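Local coordinates for hypothetical protein Atu0492 (Agrobacterium tumefaciens str., PDB 2GMY) that is of unknown function but is a putative AhpD-like antioxidant defence protein of the carboxymuconolactone decarboxylase family, at the interface of chains A and B and the interface of chains A and C. Numbering follows the deposited sequence. Chains: chain A/B/C, Hypothetical protein Atu0492.

Contact 1: the interface of chains A and B. Residues chain A 73-74, 77; chain B 43-44, 47-48, 52, 73.
This apolar patch of the two-fold interface between chains A and B is built round A:Val74, A:Ser73 and B:Gly47. A:Val74 lies in 3-10 helix 71-77 and buries 45 Å². It points its two methyl groups at different targets. CG1 is anti to the carbonyl carbon (chi1 -66°) and rests on the backbone of chain B. A:Val74 CG1 lies 3.6 Å from B:Gly47 CA and 3.7 Å from the carbonyl O of B:Ile44. CG2 takes the crowded position between N and the carbonyl carbon. A:Val74 CG2 lies 3.9 Å from B:Val52 CG2, tip to tip. B:Gly47 lies in the loop between helices 32-45 and 49-61, with positive phi (72°) and no side chain in the way of the valine. The next residue, B:Cys48, opens the CXXC motif but hides almost nothing here. A:Ser73 lies against the branch point of B:Ile44, near CG1 and CG2. The hydroxyl OG of A:Ser73 meets methyl CG2 of B:Ile44 at 3.7 Å. No polar pair across the patch is close enough to bond, so it rests on packing. A:Glu77 adds its aliphatic CB and CG beside the B:Gly47 carbonyl. The twin serines meet carbon to carbon, with A:Ser73 CB 3.9 Å from B:Ser73 CB.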
ATOM      1  N   SER A  73      -0.738 -20.204  -0.792  1.00 12.84           N
ATOM      2  CA  SER A  73      -1.073 -18.843  -1.136  1.00 12.64           C
ATOM      3  C   SER A  73      -1.723 -18.138   0.048  1.00 12.80           C
ATOM      4  O   SER A  73      -1.789 -16.941   0.072  1.00 13.26           O
ATOM      5  CB  SER A  73      -2.007 -18.815  -2.342  1.00 13.00           C
ATOM      6  OG  SER A  73      -3.224 -19.419  -2.046  1.00 13.42           O
ATOM      7  N   VAL A  74      -2.182 -18.914   1.024  1.00 11.96           N
ATOM      8  CA  VAL A  74      -2.988 -18.416   2.143  1.00 12.36           C
ATOM      9  C   VAL A  74      -2.549 -19.085   3.454  1.00 12.37           C
ATOM     10  O   VAL A  74      -3.346 -19.353   4.349  1.00 12.74           O
ATOM     11  CB  VAL A  74      -4.521 -18.619   1.873  1.00 11.62           C
ATOM     12  CG1 VAL A  74      -4.987 -17.755   0.699  1.00 13.42           C
ATOM     13  CG2 VAL A  74      -4.849 -20.089   1.609  1.00 13.46           C
ATOM     14  N   GLU A  77      -3.548 -18.678   7.544  1.00 14.78           N
ATOM     15  CA  GLU A  77      -4.791 -19.194   8.123  1.00 16.17           C
ATOM     16  C   GLU A  77      -4.994 -20.711   8.009  1.00 15.81           C
ATOM     17  O   GLU A  77      -6.075 -21.225   8.346  1.00 15.93           O
ATOM     18  CB  GLU A  77      -6.003 -18.438   7.541  1.00 16.01           C
ATOM     19  CG  GLU A  77      -6.196 -17.039   8.131  1.00 20.25           C
ATOM     20  CD  GLU A  77      -6.238 -17.055   9.652  1.00 24.49           C
ATOM     21  OE1 GLU A  77      -6.808 -18.015  10.230  1.00 28.88           O
ATOM     22  OE2 GLU A  77      -5.682 -16.128  10.269  1.00 27.98           O
TER
ATOM     23  N   SER B  43     -11.137 -15.933  -2.497  1.00 11.55           N
ATOM     24  CA  SER B  43     -10.634 -16.501  -1.238  1.00 11.84           C
ATOM     25  C   SER B  43      -9.100 -16.385  -1.129  1.00 11.43           C
ATOM     26  O   SER B  43      -8.568 -16.109  -0.042  1.00 12.26           O
ATOM     27  CB  SER B  43     -11.096 -17.945  -1.082  1.00 12.47           C
ATOM     28  OG  SER B  43     -12.527 -18.022  -1.053  1.00 12.10           O
ATOM     29  N   ILE B  44      -8.404 -16.586  -2.249  1.00 11.37           N
ATOM     30  CA  ILE B  44      -6.945 -16.408  -2.275  1.00 11.72           C
ATOM     31  C   ILE B  44      -6.613 -14.946  -1.959  1.00 12.29           C
ATOM     32  O   ILE B  44      -5.778 -14.671  -1.092  1.00 13.04           O
ATOM     33  CB  ILE B  44      -6.334 -16.869  -3.605  1.00 12.14           C
ATOM     34  CG1 ILE B  44      -6.498 -18.392  -3.747  1.00 12.13           C
ATOM     35  CG2 ILE B  44      -4.838 -16.471  -3.682  1.00 11.80           C
ATOM     36  CD1 ILE B  44      -6.268 -18.907  -5.174  1.00 15.71           C
ATOM     37  N   GLY B  47      -7.010 -14.132   1.670  1.00 13.05           N
ATOM     38  CA  GLY B  47      -6.195 -14.910   2.611  1.00 13.25           C
ATOM     39  C   GLY B  47      -6.974 -15.963   3.387  1.00 13.58           C
ATOM     40  O   GLY B  47      -6.539 -16.420   4.446  1.00 13.88           O
ATOM     41  N   CYS B  48      -8.127 -16.357   2.861  1.00 13.91           N
ATOM     42  CA  CYS B  48      -8.994 -17.268   3.586  1.00 14.33           C
ATOM     43  C   CYS B  48      -8.665 -18.723   3.272  1.00 14.56           C
ATOM     44  O   CYS B  48      -9.170 -19.282   2.284  1.00 14.41           O
ATOM     45  CB  CYS B  48     -10.459 -16.968   3.272  1.00 14.36           C
ATOM     46  SG  CYS B  48     -11.570 -17.952   4.274  1.00 15.91           S
ATOM     47  N   VAL B  52     -10.342 -21.367   0.716  1.00 14.73           N
ATOM     48  CA  VAL B  52      -9.490 -21.928  -0.334  1.00 14.70           C
ATOM     49  C   VAL B  52      -9.495 -23.459  -0.273  1.00 15.03           C
ATOM     50  O   VAL B  52      -9.664 -24.120  -1.297  1.00 15.04           O
ATOM     51  CB  VAL B  52      -8.037 -21.382  -0.313  1.00 14.42           C
ATOM     52  CG1 VAL B  52      -7.135 -22.205  -1.245  1.00 14.11           C
ATOM     53  CG2 VAL B  52      -8.018 -19.912  -0.725  1.00 14.00           C
ATOM     54  N   SER B  73      -3.700 -18.344  -7.966  1.00 13.75           N
ATOM     55  CA  SER B  73      -3.048 -17.303  -7.168  1.00 13.62           C
ATOM     56  C   SER B  73      -2.214 -16.331  -8.009  1.00 13.51           C
ATOM     57  O   SER B  73      -1.897 -15.225  -7.552  1.00 13.65           O
ATOM     58  CB  SER B  73      -2.168 -17.949  -6.104  1.00 13.15           C
ATOM     59  OG  SER B  73      -1.116 -18.674  -6.730  1.00 13.73           O
TER

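Contact 2: the interface of chains A and C. Residues chain A 17-18, 21, 128-129, 132; chain C 17-18, 21, 128-129, 132.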
ATOM      1  N   ALA A  17      25.294 -18.078 -14.970  1.00 17.29           N
ATOM      2  CA  ALA A  17      25.619 -17.523 -13.657  1.00 16.80           C
ATOM      3  C   ALA A  17      24.463 -17.729 -12.688  1.00 16.72           C
ATOM      4  O   ALA A  17      24.677 -18.114 -11.556  1.00 16.13           O
ATOM      5  CB  ALA A  17      25.979 -16.057 -13.751  1.00 17.14           C
ATOM      6  N   VAL A  18      23.232 -17.489 -13.147  1.00 16.37           N
ATOM      7  CA  VAL A  18      22.074 -17.736 -12.289  1.00 16.57           C
ATOM      8  C   VAL A  18      21.918 -19.228 -12.026  1.00 16.22           C
ATOM      9  O   VAL A  18      21.607 -19.623 -10.903  1.00 16.04           O
ATOM     10  CB  VAL A  18      20.769 -17.112 -12.846  1.00 16.77           C
ATOM     11  CG1 VAL A  18      19.612 -17.367 -11.896  1.00 18.59           C
ATOM     12  CG2 VAL A  18      20.926 -15.617 -13.045  1.00 17.70           C
ATOM     13  N   LEU A  21      24.135 -20.355  -9.177  1.00 15.55           N
ATOM     14  CA  LEU A  21      23.570 -20.050  -7.859  1.00 16.13           C
ATOM     15  C   LEU A  21      22.483 -21.057  -7.499  1.00 15.80           C
ATOM     16  O   LEU A  21      22.420 -21.539  -6.358  1.00 15.36           O
ATOM     17  CB  LEU A  21      23.026 -18.620  -7.803  1.00 16.10           C
ATOM     18  CG  LEU A  21      22.396 -18.201  -6.466  1.00 16.25           C
ATOM     19  CD1 LEU A  21      23.340 -18.398  -5.282  1.00 15.81           C
ATOM     20  CD2 LEU A  21      21.924 -16.748  -6.551  1.00 17.26           C
ATOM     21  N   GLY A 128      16.731 -15.306  -1.869  1.00 11.39           N
ATOM     22  CA  GLY A 128      17.309 -14.395  -2.869  1.00 11.40           C
ATOM     23  C   GLY A 128      17.277 -15.012  -4.264  1.00 11.36           C
ATOM     24  O   GLY A 128      16.883 -14.339  -5.240  1.00 12.06           O
ATOM     25  N   ALA A 129      17.681 -16.284  -4.362  1.00 11.77           N
ATOM     26  CA  ALA A 129      17.731 -16.982  -5.645  1.00 11.50           C
ATOM     27  C   ALA A 129      16.360 -17.048  -6.331  1.00 11.97           C
ATOM     28  O   ALA A 129      16.239 -16.711  -7.511  1.00 12.28           O
ATOM     29  CB  ALA A 129      18.335 -18.374  -5.484  1.00 12.43           C
ATOM     30  N   THR A 132      15.291 -13.798  -7.716  1.00 11.67           N
ATOM     31  CA  THR A 132      15.952 -13.512  -8.984  1.00 12.50           C
ATOM     32  C   THR A 132      15.227 -14.221 -10.137  1.00 12.47           C
ATOM     33  O   THR A 132      14.881 -13.587 -11.141  1.00 12.21           O
ATOM     34  CB  THR A 132      17.444 -13.869  -8.917  1.00 13.20           C
ATOM     35  OG1 THR A 132      18.098 -12.928  -8.045  1.00 13.76           O
ATOM     36  CG2 THR A 132      18.092 -13.776 -10.302  1.00 14.10           C
TER
ATOM     37  N   ALA C  17      28.814 -18.504  -3.038  1.00 18.42           N
ATOM     38  CA  ALA C  17      27.843 -18.649  -4.126  1.00 17.46           C
ATOM     39  C   ALA C  17      27.248 -17.296  -4.548  1.00 17.49           C
ATOM     40  O   ALA C  17      27.106 -17.013  -5.742  1.00 17.18           O
ATOM     41  CB  ALA C  17      26.737 -19.650  -3.764  1.00 18.26           C
ATOM     42  N   VAL C  18      26.911 -16.454  -3.573  1.00 16.72           N
ATOM     43  CA  VAL C  18      26.407 -15.130  -3.905  1.00 16.99           C
ATOM     44  C   VAL C  18      27.526 -14.263  -4.496  1.00 16.90           C
ATOM     45  O   VAL C  18      27.302 -13.523  -5.453  1.00 16.91           O
ATOM     46  CB  VAL C  18      25.709 -14.463  -2.699  1.00 16.92           C
ATOM     47  CG1 VAL C  18      25.244 -13.049  -3.054  1.00 17.43           C
ATOM     48  CG2 VAL C  18      24.522 -15.296  -2.278  1.00 17.03           C
ATOM     49  N   LEU C  21      27.975 -14.905  -8.265  1.00 16.13           N
ATOM     50  CA  LEU C  21      27.027 -14.178  -9.117  1.00 16.43           C
ATOM     51  C   LEU C  21      27.435 -12.709  -9.238  1.00 16.47           C
ATOM     52  O   LEU C  21      27.346 -12.114 -10.310  1.00 16.76           O
ATOM     53  CB  LEU C  21      25.592 -14.305  -8.588  1.00 16.32           C
ATOM     54  CG  LEU C  21      24.506 -13.561  -9.374  1.00 15.57           C
ATOM     55  CD1 LEU C  21      24.412 -14.046 -10.827  1.00 15.90           C
ATOM     56  CD2 LEU C  21      23.159 -13.690  -8.661  1.00 16.94           C
ATOM     57  N   GLY C 128      18.590  -8.693 -10.143  1.00 12.33           N
ATOM     58  CA  GLY C 128      18.408  -9.860  -9.298  1.00 12.00           C
ATOM     59  C   GLY C 128      19.491  -9.970  -8.244  1.00 12.01           C
ATOM     60  O   GLY C 128      19.193 -10.172  -7.063  1.00 12.84           O
ATOM     61  N   ALA C 129      20.747  -9.834  -8.667  1.00 11.99           N
ATOM     62  CA  ALA C 129      21.899  -9.954  -7.765  1.00 12.65           C
ATOM     63  C   ALA C 129      21.841  -8.958  -6.606  1.00 12.20           C
ATOM     64  O   ALA C 129      21.991  -9.343  -5.433  1.00 12.51           O
ATOM     65  CB  ALA C 129      23.209  -9.797  -8.540  1.00 13.15           C
ATOM     66  N   THR C 132      19.277  -9.739  -4.115  1.00 12.02           N
ATOM     67  CA  THR C 132      19.731 -10.786  -3.203  1.00 12.92           C
ATOM     68  C   THR C 132      20.625 -10.228  -2.093  1.00 12.91           C
ATOM     69  O   THR C 132      20.385 -10.507  -0.906  1.00 12.85           O
ATOM     70  CB  THR C 132      20.419 -11.924  -3.985  1.00 12.18           C
ATOM     71  OG1 THR C 132      19.418 -12.609  -4.758  1.00 14.84           O
ATOM     72  CG2 THR C 132      21.063 -12.930  -3.021  1.00 13.83           C
TER
HETATM   73  O   HOH W   1      16.855 -11.441  -5.740  1.00 18.72           O
HETATM   74  O   HOH W   2      20.224 -13.902  -6.949  1.00 27.89           O
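The backbone is helical throughout, with phi near -65° and psi near -45°, in helices 12-26 and 117-139 of chain A and helices 12-27 and 117-139 of chain C. The patch is two-fold symmetric and has an apolar half and a polar half. A:Leu21 and C:Leu21 fill the apolar half. In each, CG is anti to the backbone N (chi1 179°), and the two side chains cross at about a right angle. Their CD2 methyls touch, A:Leu21 CD2 to C:Leu21 CD2 being 3.9 Å. The CD1 branch reaches the partner's helix 12-27, with A:Leu21 CD1 3.9 Å from C:Ala17 CB. The reverse pair matches it. In the polar half each threonine faces the glycine of the other chain. The hydroxyl OG1 of A:Thr132 lies 3.1 Å from the carbonyl O of C:Gly128, a plausible hydrogen bond. C:Thr132 and A:Gly128 repeat it. Each OG1 is anti to its carbonyl carbon and has a weak alternative in the Gly128 O of its own chain. CG2 packs on the partner's glycine CA. Two waters join the chains there. Water 2 bridges the hydroxyls, 2.6 Å from A:Thr132 OG1 and 2.7 Å from C:Thr132 OG1. Water 1 touches both hydroxyls and both Gly128 carbonyls. Each hydroxyl has one hydrogen, so the carbonyls and water 1 must share it; water 2 may donate. The site joins chains A and C helix to helix, and may help hold together the six-copy deposited assembly.

Contact 3: the interface of chains A and B. Residues chain A 67, 71, 74, 77-80; chain B 49, 52-53, 57, 144-146.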
ATOM      1  N   GLN A  67      -2.912 -30.364  -0.473  1.00 16.44           N
ATOM      2  CA  GLN A  67      -3.305 -29.341   0.487  1.00 17.02           C
ATOM      3  C   GLN A  67      -2.109 -28.445   0.813  1.00 16.36           C
ATOM      4  O   GLN A  67      -2.212 -27.221   0.804  1.00 16.15           O
ATOM      5  CB  GLN A  67      -3.808 -30.012   1.750  1.00 17.74           C
ATOM      6  CG  GLN A  67      -4.842 -29.237   2.484  1.00 21.03           C
ATOM      7  CD  GLN A  67      -5.509 -30.054   3.571  1.00 24.00           C
ATOM      8  OE1 GLN A  67      -4.863 -30.867   4.250  1.00 26.14           O
ATOM      9  NE2 GLN A  67      -6.799 -29.839   3.749  1.00 22.52           N
ATOM     10  N   LEU A  71      -2.592 -24.559  -0.366  1.00 14.13           N
ATOM     11  CA  LEU A  71      -2.852 -23.594   0.685  1.00 13.83           C
ATOM     12  C   LEU A  71      -1.703 -22.618   0.899  1.00 13.29           C
ATOM     13  O   LEU A  71      -1.772 -21.746   1.743  1.00 13.46           O
ATOM     14  CB  LEU A  71      -3.230 -24.291   1.983  1.00 14.40           C
ATOM     15  CG  LEU A  71      -4.661 -24.833   2.031  1.00 16.81           C
ATOM     16  CD1 LEU A  71      -4.752 -25.789   3.135  1.00 22.14           C
ATOM     17  CD2 LEU A  71      -5.644 -23.719   2.246  1.00 19.49           C
ATOM     18  N   VAL A  74      -2.182 -18.914   1.024  1.00 11.96           N
ATOM     19  CA  VAL A  74      -2.988 -18.416   2.143  1.00 12.36           C
ATOM     20  C   VAL A  74      -2.549 -19.085   3.454  1.00 12.37           C
ATOM     21  O   VAL A  74      -3.346 -19.353   4.349  1.00 12.74           O
ATOM     22  CB  VAL A  74      -4.521 -18.619   1.873  1.00 11.62           C
ATOM     23  CG1 VAL A  74      -4.987 -17.755   0.699  1.00 13.42           C
ATOM     24  CG2 VAL A  74      -4.849 -20.089   1.609  1.00 13.46           C
ATOM     25  N   GLU A  77      -3.548 -18.678   7.544  1.00 14.78           N
ATOM     26  CA  GLU A  77      -4.791 -19.194   8.123  1.00 16.17           C
ATOM     27  C   GLU A  77      -4.994 -20.711   8.009  1.00 15.81           C
ATOM     28  O   GLU A  77      -6.075 -21.225   8.346  1.00 15.93           O
ATOM     29  CB  GLU A  77      -6.003 -18.438   7.541  1.00 16.01           C
ATOM     30  CG  GLU A  77      -6.196 -17.039   8.131  1.00 20.25           C
ATOM     31  CD  GLU A  77      -6.238 -17.055   9.652  1.00 24.49           C
ATOM     32  OE1 GLU A  77      -6.808 -18.015  10.230  1.00 28.88           O
ATOM     33  OE2 GLU A  77      -5.682 -16.128  10.269  1.00 27.98           O
ATOM     34  N   SER A  78      -3.965 -21.432   7.557  1.00 15.28           N
ATOM     35  CA  SER A  78      -4.083 -22.874   7.319  1.00 15.80           C
ATOM     36  C   SER A  78      -3.397 -23.706   8.397  1.00 16.29           C
ATOM     37  O   SER A  78      -2.204 -23.499   8.679  1.00 16.34           O
ATOM     38  CB  SER A  78      -3.494 -23.247   5.963  1.00 15.80           C
ATOM     39  OG  SER A  78      -3.572 -24.648   5.787  1.00 16.41           O
ATOM     40  N   PRO A  79      -4.145 -24.637   9.017  1.00 15.82           N
ATOM     41  CA  PRO A  79      -3.505 -25.550   9.963  1.00 15.98           C
ATOM     42  C   PRO A  79      -2.626 -26.645   9.350  1.00 16.23           C
ATOM     43  O   PRO A  79      -2.065 -27.443  10.100  1.00 16.83           O
ATOM     44  CB  PRO A  79      -4.706 -26.150  10.726  1.00 16.03           C
ATOM     45  CG  PRO A  79      -5.837 -26.092   9.740  1.00 16.05           C
ATOM     46  CD  PRO A  79      -5.614 -24.810   8.988  1.00 16.48           C
ATOM     47  N   VAL A  80      -2.475 -26.690   8.025  1.00 16.56           N
ATOM     48  CA  VAL A  80      -1.665 -27.759   7.418  1.00 17.31           C
ATOM     49  C   VAL A  80      -0.165 -27.667   7.762  1.00 16.81           C
ATOM     50  O   VAL A  80       0.501 -28.697   7.912  1.00 17.50           O
ATOM     51  CB  VAL A  80      -1.918 -27.917   5.883  1.00 18.04           C
ATOM     52  CG1 VAL A  80      -1.390 -26.762   5.120  1.00 19.08           C
ATOM     53  CG2 VAL A  80      -1.287 -29.204   5.356  1.00 19.86           C
TER
ATOM     54  N   ALA B  49      -7.839 -19.335   4.126  1.00 14.37           N
ATOM     55  CA  ALA B  49      -7.475 -20.754   3.977  1.00 14.28           C
ATOM     56  C   ALA B  49      -8.678 -21.674   4.093  1.00 14.37           C
ATOM     57  O   ALA B  49      -8.763 -22.675   3.382  1.00 14.27           O
ATOM     58  CB  ALA B  49      -6.429 -21.154   5.006  1.00 14.30           C
ATOM     59  N   VAL B  52     -10.342 -21.367   0.716  1.00 14.73           N
ATOM     60  CA  VAL B  52      -9.490 -21.928  -0.334  1.00 14.70           C
ATOM     61  C   VAL B  52      -9.495 -23.459  -0.273  1.00 15.03           C
ATOM     62  O   VAL B  52      -9.664 -24.120  -1.297  1.00 15.04           O
ATOM     63  CB  VAL B  52      -8.037 -21.382  -0.313  1.00 14.42           C
ATOM     64  CG1 VAL B  52      -7.135 -22.205  -1.245  1.00 14.11           C
ATOM     65  CG2 VAL B  52      -8.018 -19.912  -0.725  1.00 14.00           C
ATOM     66  N   ASP B  53      -9.336 -24.017   0.926  1.00 15.57           N
ATOM     67  CA  ASP B  53      -9.340 -25.474   1.069  1.00 16.53           C
ATOM     68  C   ASP B  53     -10.615 -26.081   0.478  1.00 17.10           C
ATOM     69  O   ASP B  53     -10.553 -27.028  -0.310  1.00 17.20           O
ATOM     70  CB  ASP B  53      -9.180 -25.872   2.528  1.00 16.71           C
ATOM     71  CG  ASP B  53      -9.036 -27.367   2.696  1.00 17.80           C
ATOM     72  OD1 ASP B  53      -8.044 -27.932   2.196  1.00 19.20           O
ATOM     73  OD2 ASP B  53      -9.928 -27.976   3.319  1.00 20.37           O
ATOM     74  N   LYS B  57     -11.073 -28.215  -3.301  1.00 19.44           N
ATOM     75  CA  LYS B  57     -11.661 -29.557  -3.286  1.00 20.54           C
ATOM     76  C   LYS B  57     -12.909 -29.626  -4.173  1.00 21.08           C
ATOM     77  O   LYS B  57     -13.072 -30.576  -4.950  1.00 21.18           O
ATOM     78  CB  LYS B  57     -11.940 -29.993  -1.850  1.00 20.51           C
ATOM     79  CG  LYS B  57     -10.669 -30.339  -1.050  1.00 20.57           C
ATOM     80  CD  LYS B  57     -10.985 -30.538   0.422  1.00 21.42           C
ATOM     81  CE  LYS B  57      -9.739 -30.908   1.229  1.00 21.83           C
ATOM     82  NZ  LYS B  57      -9.939 -30.723   2.706  1.00 20.85           N
ATOM     83  N   HIS B 144      -9.931 -25.353   8.619  1.00 19.10           N
ATOM     84  CA  HIS B 144     -10.286 -26.372   7.628  1.00 19.73           C
ATOM     85  C   HIS B 144      -9.729 -27.747   8.030  1.00 20.20           C
ATOM     86  O   HIS B 144      -8.761 -27.831   8.789  1.00 19.69           O
ATOM     87  CB  HIS B 144      -9.821 -25.971   6.216  1.00 19.54           C
ATOM     88  CG  HIS B 144      -8.333 -25.960   6.035  1.00 19.02           C
ATOM     89  ND1 HIS B 144      -7.596 -27.115   5.868  1.00 18.25           N
ATOM     90  CD2 HIS B 144      -7.449 -24.934   5.952  1.00 17.94           C
ATOM     91  CE1 HIS B 144      -6.320 -26.803   5.719  1.00 18.58           C
ATOM     92  NE2 HIS B 144      -6.203 -25.487   5.766  1.00 17.57           N
ATOM     93  N   PRO B 145     -10.350 -28.833   7.535  1.00 21.18           N
ATOM     94  CA  PRO B 145      -9.833 -30.159   7.900  1.00 21.66           C
ATOM     95  C   PRO B 145      -8.448 -30.410   7.306  1.00 22.52           C
ATOM     96  O   PRO B 145      -8.145 -29.907   6.218  1.00 22.23           O
ATOM     97  CB  PRO B 145     -10.846 -31.121   7.267  1.00 22.25           C
ATOM     98  CG  PRO B 145     -12.033 -30.299   6.922  1.00 22.15           C
ATOM     99  CD  PRO B 145     -11.528 -28.920   6.655  1.00 21.37           C
ATOM    100  N   VAL B 146      -7.623 -31.171   8.026  1.00 23.44           N
ATOM    101  CA  VAL B 146      -6.305 -31.582   7.523  1.00 24.47           C
ATOM    102  C   VAL B 146      -6.242 -33.093   7.299  1.00 25.27           C
ATOM    103  O   VAL B 146      -6.677 -33.864   8.150  1.00 25.75           O
ATOM    104  CB  VAL B 146      -5.160 -31.139   8.462  1.00 24.73           C
ATOM    105  CG1 VAL B 146      -3.808 -31.662   7.962  1.00 25.82           C
ATOM    106  CG2 VAL B 146      -5.119 -29.626   8.574  1.00 25.25           C
TER
HETATM  107  O   HOH W   3      -8.520 -22.746   8.185  1.00 16.47           O
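A:Gln67, B:Val146 and B:His144 carry this polar part of the A-B interface. A:Gln67 buries 80 Å², with its chain extended beyond CG. Its amide NE2 is gripped twice. One bond runs almost straight (176° at H) from A:Gln67 NE2 to the carboxylate OD1 of B:Asp53, at 2.8 Å, from above the carboxylate plane. The other goes from A:Gln67 NE2 to the backbone O of B:Pro145 at 2.8 Å, more bent. B:Lys57 NZ steadies the aspartate by a salt bridge to the syn lone pair of OD2. The ring of B:His144 is fixed at both nitrogens. B:His144 ND1 donates to B:Pro145 O at 2.9 Å, so that carbonyl takes two donors. B:His144 NE2 bonds the hydroxyl OG of A:Ser78 at 2.8 Å. With the proton on ND1, a neutral ring would accept there. A:Val80 N donates to the same OG. A:Pro79 lies over one face of the ring, its CD 3.7 Å from the ring centroid. B:Asp53 CB lies against the opposite face, towards the rim. B:Val146 slides past A:Pro79, CG2 to CG 3.8 Å, and crosses A:Gln67 at about a right angle. The C-terminal tail of chain B, beyond helix 117-139, lies between its helix 49-61 and the 66-80 segment of chain A.

Contacts 1 and 3 are adjoining parts of the A-B interface, their C-alpha centres about 8 Å apart. They share A:Val74, A:Glu77 and B:Val52. 3-10 helix 71-77 of chain A runs through both, facing the apolar patch of contact 1 and the polar clasp of contact 3. Helix 49-61 of chain B, which starts within the CXXC motif, also serves both. The C-alpha centre of contact 2 lies about 29 Å from that of contact 1 and 32 Å from that of contact 3, on other helices. Chain A meets chains B and C through separate surfaces, consistent with the six-copy deposited assembly, though that may not be the biological one.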